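Local coordinates for TCR beta chain (Gallus gallus, PDB 6LIR), which pairs with a TCR alpha chain to form the chicken alpha-beta T-cell receptor, which probably recognises peptide antigen presented by MHC molecules, at residues N25-S30 with S66-F71; L153-N158 with S183-S188. One frame throughout, in Å; residues are numbered along the deposited sequence.

Contact 1. Residues N25-S30 with S66-F71; sequences NHDYMS and SSQEVF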
loop_
_atom_site.group_PDB
_atom_site.type_symbol
_atom_site.label_atom_id
_atom_site.label_comp_id
_atom_site.label_asym_id
_atom_site.label_seq_id
_atom_site.Cartn_x
_atom_site.Cartn_y
_atom_site.Cartn_z
ATOM N N ASN B 25 -21.822 14.598 -7.801
ATOM C CA ASN B 25 -23.211 14.897 -7.450
ATOM C C ASN B 25 -23.876 13.709 -6.755
ATOM O O ASN B 25 -25.077 13.472 -6.905
ATOM C CB ASN B 25 -24.019 15.328 -8.678
ATOM C CG ASN B 25 -25.307 16.036 -8.307
ATOM O OD1 ASN B 25 -25.337 16.841 -7.375
ATOM N ND2 ASN B 25 -26.380 15.733 -9.029
ATOM N N HIS B 26 -23.096 12.952 -5.991
ATOM C CA HIS B 26 -23.605 11.759 -5.335
ATOM C C HIS B 26 -24.390 12.133 -4.090
ATOM O O HIS B 26 -23.963 12.984 -3.305
ATOM C CB HIS B 26 -22.457 10.825 -4.956
ATOM C CG HIS B 26 -21.975 9.972 -6.085
ATOM N ND1 HIS B 26 -20.870 9.156 -5.980
ATOM C CD2 HIS B 26 -22.444 9.811 -7.344
ATOM C CE1 HIS B 26 -20.681 8.526 -7.125
ATOM N NE2 HIS B 26 -21.624 8.906 -7.970
ATOM N N ASP B 27 -25.534 11.477 -3.896
ATOM C CA ASP B 27 -26.323 11.761 -2.704
ATOM C C ASP B 27 -25.783 11.025 -1.486
ATOM O O ASP B 27 -25.836 11.557 -0.372
ATOM C CB ASP B 27 -27.787 11.371 -2.927
ATOM C CG ASP B 27 -28.463 12.208 -3.998
ATOM O OD1 ASP B 27 -28.011 13.348 -4.245
ATOM O OD2 ASP B 27 -29.449 11.723 -4.593
ATOM N N TYR B 28 -25.235 9.828 -1.674
ATOM C CA TYR B 28 -24.722 9.043 -0.562
ATOM C C TYR B 28 -23.238 9.317 -0.381
ATOM O O TYR B 28 -22.469 9.280 -1.347
ATOM C CB TYR B 28 -24.958 7.549 -0.794
ATOM C CG TYR B 28 -24.570 6.681 0.383
ATOM C CD1 TYR B 28 -25.437 6.502 1.456
ATOM C CD2 TYR B 28 -23.336 6.042 0.425
ATOM C CE1 TYR B 28 -25.087 5.710 2.533
ATOM C CE2 TYR B 28 -22.976 5.249 1.497
ATOM C CZ TYR B 28 -23.856 5.086 2.550
ATOM O OH TYR B 28 -23.504 4.297 3.622
ATOM N N MET B 29 -22.845 9.604 0.857
ATOM C CA MET B 29 -21.444 9.668 1.232
ATOM C C MET B 29 -21.281 8.937 2.552
ATOM O O MET B 29 -22.245 8.747 3.297
ATOM C CB MET B 29 -20.946 11.113 1.343
ATOM C CG MET B 29 -21.069 11.893 0.052
ATOM S SD MET B 29 -20.341 13.528 0.189
ATOM C CE MET B 29 -18.611 13.100 0.404
ATOM N N SER B 30 -20.048 8.547 2.854
ATOM C CA SER B 30 -19.833 7.769 4.062
ATOM C C SER B 30 -18.379 7.875 4.482
ATOM O O SER B 30 -17.507 8.238 3.690
ATOM C CB SER B 30 -20.227 6.304 3.856
ATOM O OG SER B 30 -19.456 5.718 2.823
ATOM N N SER B 66 -22.479 19.152 5.063
ATOM C CA SER B 66 -22.724 20.582 4.917
ATOM C C SER B 66 -23.309 20.924 3.554
ATOM O O SER B 66 -24.007 21.934 3.417
ATOM C CB SER B 66 -21.429 21.363 5.152
ATOM O OG SER B 66 -20.428 20.987 4.220
ATOM N N SER B 67 -23.026 20.112 2.541
ATOM C CA SER B 67 -23.538 20.350 1.199
ATOM C C SER B 67 -23.445 19.044 0.427
ATOM O O SER B 67 -22.904 18.049 0.916
ATOM C CB SER B 67 -22.758 21.463 0.493
ATOM O OG SER B 67 -21.408 21.076 0.293
ATOM N N GLN B 68 -23.979 19.066 -0.797
ATOM C CA GLN B 68 -23.947 17.881 -1.647
ATOM C C GLN B 68 -22.525 17.382 -1.879
ATOM O O GLN B 68 -22.307 16.171 -2.014
ATOM C CB GLN B 68 -24.635 18.189 -2.979
ATOM C CG GLN B 68 -24.659 17.041 -3.978
ATOM C CD GLN B 68 -25.721 15.997 -3.669
ATOM O OE1 GLN B 68 -26.123 15.818 -2.518
ATOM N NE2 GLN B 68 -26.179 15.299 -4.703
ATOM N N GLU B 69 -21.546 18.285 -1.897
ATOM C CA GLU B 69 -20.182 17.927 -2.268
ATOM C C GLU B 69 -19.310 17.516 -1.089
ATOM O O GLU B 69 -18.286 16.857 -1.299
ATOM C CB GLU B 69 -19.500 19.099 -2.993
ATOM C CG GLU B 69 -20.159 19.508 -4.300
ATOM C CD GLU B 69 -21.316 20.467 -4.094
ATOM O OE1 GLU B 69 -22.030 20.763 -5.076
ATOM O OE2 GLU B 69 -21.513 20.918 -2.946
ATOM N N VAL B 70 -19.687 17.868 0.139
ATOM C CA VAL B 70 -18.767 17.851 1.270
ATOM C C VAL B 70 -19.409 17.115 2.435
ATOM O O VAL B 70 -20.544 17.420 2.822
ATOM C CB VAL B 70 -18.370 19.279 1.699
ATOM C CG1 VAL B 70 -17.395 19.229 2.865
ATOM C CG2 VAL B 70 -17.772 20.042 0.532
ATOM N N PHE B 71 -18.664 16.179 3.021
ATOM C CA PHE B 71 -19.107 15.421 4.187
ATOM C C PHE B 71 -17.990 15.470 5.219
ATOM O O PHE B 71 -16.905 14.922 4.991
ATOM C CB PHE B 71 -19.442 13.979 3.803
ATOM C CG PHE B 71 -20.139 13.203 4.882
ATOM C CD1 PHE B 71 -20.944 13.843 5.810
ATOM C CD2 PHE B 71 -19.995 11.826 4.960
ATOM C CE1 PHE B 71 -21.593 13.123 6.800
ATOM C CE2 PHE B 71 -20.637 11.101 5.948
ATOM C CZ PHE B 71 -21.438 11.749 6.870
#
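At one end of the immunoglobulin V-set sandwich, the loop entering strand 28-34 faces the turn joining strands 61-67 and 70-75, which belong to the opposite sheet. The loop's place before strand 28-34 is consistent with 25-27 belonging to CDR1. Q68 carries the polar half. Its CG stands anti to the backbone N (chi1 179°) and the chain bends at chi2 (78°), which brings the amide across to 25-27. There NE2 donates two hydrogen bonds. The bond to D27 OD1 is short, 2.7 Å, and almost straight at 176°, with the acceptor in the amide plane and approached nearly along its C-O axis. The bond to N25 OD1 is longer, 3.2 Å, and reaches that oxygen from above its carbonyl plane. The two bonds together fix the rotation of the Q68 amide. An alanine here would remove both and would probably loosen the hold of the turn on the 25-27 loop. Deeper in the sandwich, at M29 and F71, the contact turns apolar. M29 starts with CG anti to its carbonyl carbon, then bends at chi3, which carries CE to F71 CB; the two side chains lie alongside each other, running in opposite senses. R65 binds D27 O and Q68 O from beside the contact. F71 CD2 lies 3.8 Å from M29 CB, and M29 CE packs 3.6 Å from F71 CB.

Contact 2. Residues L153-N158 with S183-S188; sequences LVWKVN and SRLRIS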
loop_
_atom_site.group_PDB
_atom_site.type_symbol
_atom_site.label_atom_id
_atom_site.label_comp_id
_atom_site.label_asym_id
_atom_site.label_seq_id
_atom_site.Cartn_x
_atom_site.Cartn_y
_atom_site.Cartn_z
ATOM N N LEU B 153 6.520 7.620 0.551
ATOM C CA LEU B 153 7.720 7.768 -0.263
ATOM C C LEU B 153 7.345 7.503 -1.714
ATOM O O LEU B 153 6.817 6.433 -2.030
ATOM C CB LEU B 153 8.802 6.791 0.209
ATOM C CG LEU B 153 10.283 7.152 0.117
ATOM C CD1 LEU B 153 10.584 8.444 0.847
ATOM C CD2 LEU B 153 11.121 6.012 0.683
ATOM N N VAL B 154 7.634 8.460 -2.599
ATOM C CA VAL B 154 7.324 8.310 -4.014
ATOM C C VAL B 154 8.530 8.721 -4.843
ATOM O O VAL B 154 9.431 9.419 -4.373
ATOM C CB VAL B 154 6.085 9.132 -4.438
ATOM C CG1 VAL B 154 4.827 8.584 -3.785
ATOM C CG2 VAL B 154 6.280 10.602 -4.098
ATOM N N TRP B 155 8.521 8.300 -6.105
ATOM C CA TRP B 155 9.561 8.654 -7.057
ATOM C C TRP B 155 9.000 9.545 -8.156
ATOM O O TRP B 155 7.881 9.328 -8.634
ATOM C CB TRP B 155 10.169 7.404 -7.696
ATOM C CG TRP B 155 11.057 6.601 -6.804
ATOM C CD1 TRP B 155 10.694 5.541 -6.026
ATOM C CD2 TRP B 155 12.466 6.768 -6.625
ATOM N NE1 TRP B 155 11.791 5.043 -5.362
ATOM C CE2 TRP B 155 12.891 5.781 -5.711
ATOM C CE3 TRP B 155 13.411 7.661 -7.142
ATOM C CZ2 TRP B 155 14.218 5.660 -5.306
ATOM C CZ3 TRP B 155 14.728 7.541 -6.737
ATOM C CH2 TRP B 155 15.119 6.547 -5.829
ATOM N N LYS B 156 9.785 10.542 -8.559
ATOM C CA LYS B 156 9.587 11.246 -9.816
ATOM C C LYS B 156 10.826 11.082 -10.684
ATOM O O LYS B 156 11.953 11.180 -10.189
ATOM C CB LYS B 156 9.291 12.730 -9.582
ATOM C CG LYS B 156 7.909 12.995 -9.001
ATOM C CD LYS B 156 7.585 14.482 -8.993
ATOM C CE LYS B 156 6.179 14.735 -8.487
ATOM N NZ LYS B 156 5.871 16.188 -8.392
ATOM N N VAL B 157 10.625 10.861 -11.980
ATOM C CA VAL B 157 11.720 10.844 -12.942
ATOM C C VAL B 157 11.480 11.985 -13.922
ATOM O O VAL B 157 10.510 11.959 -14.692
ATOM C CB VAL B 157 11.834 9.499 -13.673
ATOM C CG1 VAL B 157 12.944 9.561 -14.707
ATOM C CG2 VAL B 157 12.093 8.375 -12.682
ATOM N N ASN B 158 12.373 12.971 -13.905
ATOM C CA ASN B 158 12.277 14.161 -14.746
ATOM C C ASN B 158 10.910 14.828 -14.588
ATOM O O ASN B 158 10.168 15.036 -15.549
ATOM C CB ASN B 158 12.565 13.817 -16.208
ATOM C CG ASN B 158 14.003 13.389 -16.431
ATOM O OD1 ASN B 158 14.917 13.883 -15.770
ATOM N ND2 ASN B 158 14.210 12.465 -17.362
ATOM N N SER B 183 12.510 2.534 -0.366
ATOM C CA SER B 183 11.925 2.411 -1.692
ATOM C C SER B 183 13.038 2.199 -2.698
ATOM O O SER B 183 14.065 2.883 -2.651
ATOM C CB SER B 183 11.114 3.654 -2.071
ATOM O OG SER B 183 10.456 3.447 -3.308
ATOM N N ARG B 184 12.835 1.241 -3.593
ATOM C CA ARG B 184 13.799 0.910 -4.630
ATOM C C ARG B 184 13.190 1.214 -5.987
ATOM O O ARG B 184 12.041 0.844 -6.251
ATOM C CB ARG B 184 14.225 -0.557 -4.532
ATOM C CG ARG B 184 15.095 -0.842 -3.318
ATOM C CD ARG B 184 14.592 -2.033 -2.509
ATOM N NE ARG B 184 13.220 -1.853 -2.056
ATOM C CZ ARG B 184 12.776 -2.180 -0.846
ATOM N NH1 ARG B 184 13.596 -2.701 0.057
ATOM N NH2 ARG B 184 11.507 -1.978 -0.539
ATOM N N LEU B 185 13.941 1.921 -6.824
ATOM C CA LEU B 185 13.611 2.100 -8.233
ATOM C C LEU B 185 14.698 1.416 -9.052
ATOM O O LEU B 185 15.853 1.854 -9.045
ATOM C CB LEU B 185 13.499 3.582 -8.592
ATOM C CG LEU B 185 13.523 3.932 -10.085
ATOM C CD1 LEU B 185 12.380 3.252 -10.834
ATOM C CD2 LEU B 185 13.484 5.446 -10.295
ATOM N N ARG B 186 14.333 0.342 -9.745
ATOM C CA ARG B 186 15.263 -0.384 -10.602
ATOM C C ARG B 186 15.028 0.010 -12.053
ATOM O O ARG B 186 13.898 -0.068 -12.546
ATOM C CB ARG B 186 15.120 -1.899 -10.429
ATOM C CG ARG B 186 16.334 -2.674 -10.955
ATOM C CD ARG B 186 16.326 -4.145 -10.556
ATOM N NE ARG B 186 17.677 -4.713 -10.605
ATOM C CZ ARG B 186 17.949 -6.015 -10.636
ATOM N NH1 ARG B 186 16.965 -6.901 -10.631
ATOM N NH2 ARG B 186 19.210 -6.432 -10.676
ATOM N N ILE B 187 16.089 0.460 -12.727
ATOM C CA ILE B 187 15.993 0.924 -14.103
ATOM C C ILE B 187 17.051 0.231 -14.952
ATOM O O ILE B 187 18.039 -0.303 -14.444
ATOM C CB ILE B 187 16.163 2.453 -14.196
ATOM C CG1 ILE B 187 17.532 2.846 -13.642
ATOM C CG2 ILE B 187 15.048 3.164 -13.437
ATOM C CD1 ILE B 187 17.779 4.329 -13.614
ATOM N N SER B 188 16.827 0.247 -16.267
ATOM C CA SER B 188 17.812 -0.265 -17.210
ATOM C C SER B 188 19.095 0.560 -17.152
ATOM O O SER B 188 19.088 1.736 -16.781
ATOM C CB SER B 188 17.242 -0.255 -18.627
ATOM O OG SER B 188 17.127 1.073 -19.105
#
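Strands 153-157 and 183-188 run in nearly the same direction, their axes 25° apart and 8.2 Å at closest approach. That spacing is too wide for backbone pairing: they belong to the two facing sheets of the immunoglobulin C1-set sandwich, and side chains fill the gap. In register, L153 lies opposite S183 and W155 opposite L185, and all four side chains start out toward the opposite strand. W155 is the core tryptophan typical of immunoglobulin domains, packed against C141 of the C141-C201 disulfide. Its chi1 of -73° sets CG anti to the carbonyl carbon and lays the indole across the space between the sheets. L185 CB sits over one face, 3.8 Å from the centroid of the five-membered ring and near the ring normal, a CH-pi contact. L185 runs aslant over the indole, CD2 passing CE3 on its way to V157 CG2 at 4.0 Å. The edge of the indole is used differently: NE1 donates to S183 OG at 2.9 Å, near the ring plane but bent, with an angle of 137° at the hydrogen. This pairs a buried indole N-H with a hydroxyl that is also hydrogen-bonded to T168 OG1, on neighbouring strand 166-175. S183 OG, anti to its own backbone N, is thereby turned toward the indole N-H. At the start of the register, L153 CD2 packs against S183 CB, 3.6 Å away.

Both contacts bridge the two sheets of an immunoglobulin sandwich, but in different domains, V-set for contact 1 and C1-set for contact 2; their centres are 37 Å apart and their nearest atoms about 24 Å. Contact 1 is partly buried: polar groups meet where loop faces turn at the domain end, and only its strand residues reach the interior. Contact 2 lies wholly between strands, and five of its six touching residues are buried, so apolar packing dominates and its one cross-segment hydrogen bond is internal. Their surroundings differ too: R184 and R186, on the outward side of 183-188, meet the TCR alpha chain, whereas no other chain of the assembly touches 25-30 or 66-71.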